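Local coordinates for putative immunoglobulin-blocking virulence protein (Mycoplasma mycoides subsp. capri, PDB 7ADK) that probably helps the mycoplasma evade host antibodies by binding or blocking immunoglobulin, at residues Leu573-Asn581 / Phe625-Arg636. Residues are numbered along the deposited sequence; the frame is centred on the assembly and turned at random.
Sequences LRMVYYARN and FDDDLDTSNEPR
The carbonyl oxygen of Tyr577, near the end of helix 567-579, is gripped side-on by the guanidinium of Arg636: NH1 comes to 2.8 Å of Tyr577 O, nearly straight, and NE to 3.2 Å at a more bent angle, with the oxygen in the guanidinium plane. A bend at chi2 (-44°) carries the Arg636 chain over Tyr578, where the guanidinium lies flat on the phenol ring in a stack, planes 21° apart. NH1 also bonds to Leu600 O. On the opposite face of that ring sits Asp627, its CB in a CH-pi contact 3.6 Å from the Tyr578 centroid; its carboxylate, almost parallel to the ring, takes a hydrogen bond at OD2 from Asn633 ND2. Held between these two layers, Tyr578 reaches into the loop and gives its OH to Glu634 O, 2.7 Å away, in the carbonyl plane and on a lone pair. The two segments lie in successive connections of a five-stranded parallel sheet: helix 567-579 between strands 553-555 and 608-610, the loop holding residues 625-636 between strands 608-610 and 640-643. Near its end the helix widens into a pi-type turn, Arg574 O accepting from both Tyr578 N and Ala579 N, which reach it from opposite faces of its plane. Fully extended from CG to NE, the Arg574 side chain sends NH2 to Asp627 O (2.9 Å, 171°), meeting the carbonyl from above its plane, while NH1 makes a salt bridge with Asp155. Phe625 lies alongside Tyr577, pointing the same way, and Leu573 CD2 rests over one face of the Phe625 ring, toward its rim, 4.2 Å from Phe625 CE2.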
loop_
_atom_site.group_PDB
_atom_site.type_symbol
_atom_site.label_atom_id
_atom_site.label_comp_id
_atom_site.label_asym_id
_atom_site.label_seq_id
_atom_site.Cartn_x
_atom_site.Cartn_y
_atom_site.Cartn_z
ATOM N N LEU A 573 23.334 22.807 7.927
ATOM C CA LEU A 573 22.431 23.325 6.899
ATOM C C LEU A 573 23.202 23.996 5.755
ATOM O O LEU A 573 22.980 23.695 4.585
ATOM C CB LEU A 573 21.457 24.276 7.614
ATOM C CG LEU A 573 20.146 24.596 6.917
ATOM C CD1 LEU A 573 19.248 23.394 6.895
ATOM C CD2 LEU A 573 19.398 25.680 7.666
ATOM N N ARG A 574 24.174 24.854 6.078
ATOM C CA ARG A 574 25.043 25.515 5.098
ATOM C C ARG A 574 26.035 24.550 4.446
ATOM O O ARG A 574 26.415 24.798 3.307
ATOM C CB ARG A 574 25.726 26.719 5.769
ATOM C CG ARG A 574 26.495 27.617 4.785
ATOM C CD ARG A 574 27.003 28.898 5.452
ATOM N NE ARG A 574 27.601 29.859 4.505
ATOM C CZ ARG A 574 28.791 29.796 3.936
ATOM N NH1 ARG A 574 29.557 28.770 4.077
ATOM N NH2 ARG A 574 29.246 30.772 3.231
ATOM N N MET A 575 26.397 23.432 5.087
ATOM C CA MET A 575 27.217 22.377 4.477
ATOM C C MET A 575 26.638 21.933 3.139
ATOM O O MET A 575 27.302 21.946 2.107
ATOM C CB MET A 575 27.347 21.164 5.413
ATOM C CG MET A 575 28.549 20.325 4.986
ATOM S SD MET A 575 28.692 18.688 5.717
ATOM C CE MET A 575 27.526 17.809 4.683
ATOM N N VAL A 576 25.352 21.619 3.139
ATOM C CA VAL A 576 24.617 21.185 1.959
ATOM C C VAL A 576 24.304 22.355 1.031
ATOM O O VAL A 576 24.560 22.305 -0.168
ATOM C CB VAL A 576 23.334 20.494 2.414
ATOM C CG1 VAL A 576 22.574 19.951 1.234
ATOM C CG2 VAL A 576 23.647 19.366 3.376
ATOM N N TYR A 577 23.759 23.434 1.585
ATOM C CA TYR A 577 23.236 24.534 0.796
ATOM C C TYR A 577 24.312 25.420 0.172
ATOM O O TYR A 577 23.985 26.081 -0.807
ATOM C CB TYR A 577 22.209 25.313 1.637
ATOM C CG TYR A 577 20.921 24.569 2.026
ATOM C CD1 TYR A 577 20.526 23.390 1.363
ATOM C CD2 TYR A 577 20.083 25.073 3.044
ATOM C CE1 TYR A 577 19.338 22.733 1.699
ATOM C CE2 TYR A 577 18.891 24.407 3.392
ATOM C CZ TYR A 577 18.513 23.231 2.719
ATOM O OH TYR A 577 17.359 22.585 3.028
ATOM N N TYR A 578 25.565 25.443 0.647
ATOM C CA TYR A 578 26.638 26.283 0.070
ATOM C C TYR A 578 28.074 25.757 0.211
ATOM O O TYR A 578 28.815 25.835 -0.759
ATOM C CB TYR A 578 26.599 27.707 0.634
ATOM C CG TYR A 578 25.333 28.489 0.346
ATOM C CD1 TYR A 578 25.112 29.018 -0.939
ATOM C CD2 TYR A 578 24.362 28.652 1.346
ATOM C CE1 TYR A 578 23.915 29.699 -1.223
ATOM C CE2 TYR A 578 23.164 29.324 1.064
ATOM C CZ TYR A 578 22.941 29.854 -0.218
ATOM O OH TYR A 578 21.776 30.494 -0.463
ATOM N N ALA A 579 28.502 25.239 1.361
ATOM C CA ALA A 579 29.916 24.917 1.582
ATOM C C ALA A 579 30.405 23.675 0.806
ATOM O O ALA A 579 31.573 23.601 0.437
ATOM C CB ALA A 579 30.175 24.769 3.077
ATOM N N ARG A 580 29.527 22.706 0.527
ATOM C CA ARG A 580 29.790 21.529 -0.320
ATOM C C ARG A 580 28.808 21.430 -1.495
ATOM O O ARG A 580 28.712 20.407 -2.155
ATOM C CB ARG A 580 29.834 20.250 0.533
ATOM C CG ARG A 580 31.037 20.204 1.475
ATOM C CD ARG A 580 31.020 19.013 2.435
ATOM N NE ARG A 580 31.400 17.764 1.773
ATOM C CZ ARG A 580 31.388 16.552 2.295
ATOM N NH1 ARG A 580 31.778 15.549 1.587
ATOM N NH2 ARG A 580 31.022 16.294 3.515
ATOM N N ASN A 581 28.063 22.492 -1.799
ATOM C CA ASN A 581 26.976 22.460 -2.772
ATOM C C ASN A 581 27.431 22.110 -4.197
ATOM O O ASN A 581 26.641 21.584 -4.970
ATOM C CB ASN A 581 26.257 23.812 -2.733
ATOM C CG ASN A 581 25.134 23.946 -3.742
ATOM O OD1 ASN A 581 24.007 23.552 -3.525
ATOM N ND2 ASN A 581 25.394 24.545 -4.871
ATOM N N PHE A 625 19.206 30.660 5.666
ATOM C CA PHE A 625 19.086 30.011 4.348
ATOM C C PHE A 625 19.870 30.739 3.249
ATOM O O PHE A 625 19.659 30.463 2.072
ATOM C CB PHE A 625 17.608 29.778 3.973
ATOM C CG PHE A 625 16.848 28.817 4.878
ATOM C CD1 PHE A 625 16.318 29.286 6.087
ATOM C CD2 PHE A 625 16.692 27.463 4.538
ATOM C CE1 PHE A 625 15.619 28.425 6.948
ATOM C CE2 PHE A 625 16.023 26.593 5.416
ATOM C CZ PHE A 625 15.482 27.071 6.617
ATOM N N ASP A 626 20.800 31.630 3.600
ATOM C CA ASP A 626 21.756 32.244 2.667
ATOM C C ASP A 626 23.208 32.269 3.204
ATOM O O ASP A 626 23.466 32.035 4.383
ATOM C CB ASP A 626 21.252 33.598 2.155
ATOM C CG ASP A 626 20.966 34.680 3.196
ATOM O OD1 ASP A 626 21.123 34.447 4.404
ATOM O OD2 ASP A 626 20.560 35.786 2.794
ATOM N N ASP A 627 24.180 32.491 2.320
ATOM C CA ASP A 627 25.609 32.187 2.491
ATOM C C ASP A 627 26.444 33.174 3.334
ATOM O O ASP A 627 27.661 33.205 3.180
ATOM C CB ASP A 627 26.293 31.872 1.134
ATOM C CG ASP A 627 26.075 32.820 -0.061
ATOM O OD1 ASP A 627 25.090 33.591 -0.084
ATOM O OD2 ASP A 627 26.871 32.738 -1.023
ATOM N N ASP A 628 25.848 33.968 4.227
ATOM C CA ASP A 628 26.387 35.221 4.803
ATOM C C ASP A 628 26.578 36.358 3.786
ATOM O O ASP A 628 26.198 37.501 4.048
ATOM C CB ASP A 628 27.683 35.032 5.616
ATOM C CG ASP A 628 27.593 34.123 6.836
ATOM O OD1 ASP A 628 26.491 33.934 7.377
ATOM O OD2 ASP A 628 28.649 33.662 7.311
ATOM N N LEU A 629 27.126 36.048 2.614
ATOM C CA LEU A 629 27.086 36.875 1.408
ATOM C C LEU A 629 25.629 36.988 0.896
ATOM O O LEU A 629 24.717 36.336 1.409
ATOM C CB LEU A 629 28.010 36.250 0.341
ATOM C CG LEU A 629 29.517 36.172 0.655
ATOM C CD1 LEU A 629 29.903 35.167 1.734
ATOM C CD2 LEU A 629 30.252 35.758 -0.607
ATOM N N ASP A 630 25.382 37.812 -0.123
ATOM C CA ASP A 630 24.046 37.989 -0.714
ATOM C C ASP A 630 24.056 38.350 -2.200
ATOM O O ASP A 630 23.321 37.738 -2.969
ATOM C CB ASP A 630 23.201 38.996 0.091
ATOM C CG ASP A 630 23.911 40.278 0.537
ATOM O OD1 ASP A 630 24.984 40.631 -0.005
ATOM O OD2 ASP A 630 23.362 40.959 1.431
ATOM N N THR A 631 24.866 39.309 -2.637
ATOM C CA THR A 631 24.857 39.788 -4.032
ATOM C C THR A 631 25.257 38.727 -5.065
ATOM O O THR A 631 24.885 38.841 -6.230
ATOM C CB THR A 631 25.738 41.040 -4.188
ATOM O OG1 THR A 631 27.035 40.841 -3.667
ATOM C CG2 THR A 631 25.142 42.238 -3.479
ATOM N N SER A 632 25.971 37.669 -4.677
ATOM C CA SER A 632 26.472 36.640 -5.597
ATOM C C SER A 632 25.602 35.377 -5.727
ATOM O O SER A 632 25.886 34.564 -6.596
ATOM C CB SER A 632 27.905 36.280 -5.201
ATOM O OG SER A 632 27.999 35.876 -3.849
ATOM N N ASN A 633 24.568 35.159 -4.905
ATOM C CA ASN A 633 23.838 33.880 -4.843
ATOM C C ASN A 633 22.342 34.043 -4.513
ATOM O O ASN A 633 21.946 34.935 -3.772
ATOM C CB ASN A 633 24.530 32.950 -3.817
ATOM C CG ASN A 633 25.656 32.105 -4.389
ATOM O OD1 ASN A 633 25.539 31.526 -5.457
ATOM N ND2 ASN A 633 26.744 31.951 -3.693
ATOM N N GLU A 634 21.500 33.130 -5.009
ATOM C CA GLU A 634 20.114 32.938 -4.558
ATOM C C GLU A 634 20.056 32.468 -3.087
ATOM O O GLU A 634 20.849 31.597 -2.715
ATOM C CB GLU A 634 19.412 31.921 -5.486
ATOM C CG GLU A 634 18.065 31.399 -4.969
ATOM C CD GLU A 634 17.341 30.422 -5.893
ATOM O OE1 GLU A 634 17.204 30.700 -7.099
ATOM O OE2 GLU A 634 16.844 29.391 -5.408
ATOM N N PRO A 635 19.100 32.953 -2.265
ATOM C CA PRO A 635 18.734 32.350 -0.978
ATOM C C PRO A 635 17.841 31.106 -1.145
ATOM O O PRO A 635 16.872 31.113 -1.900
ATOM C CB PRO A 635 17.993 33.462 -0.232
ATOM C CG PRO A 635 17.314 34.250 -1.344
ATOM C CD PRO A 635 18.304 34.152 -2.500
ATOM N N ARG A 636 18.110 30.027 -0.412
ATOM C CA ARG A 636 17.323 28.782 -0.483
ATOM C C ARG A 636 15.884 28.969 0.007
ATOM O O ARG A 636 15.646 29.745 0.923
ATOM C CB ARG A 636 18.016 27.654 0.300
ATOM C CG ARG A 636 19.495 27.414 -0.018
ATOM C CD ARG A 636 19.779 27.430 -1.511
ATOM N NE ARG A 636 21.156 27.058 -1.850
ATOM C CZ ARG A 636 21.604 26.869 -3.072
ATOM N NH1 ARG A 636 22.823 26.515 -3.265
ATOM N NH2 ARG A 636 20.881 27.041 -4.132
#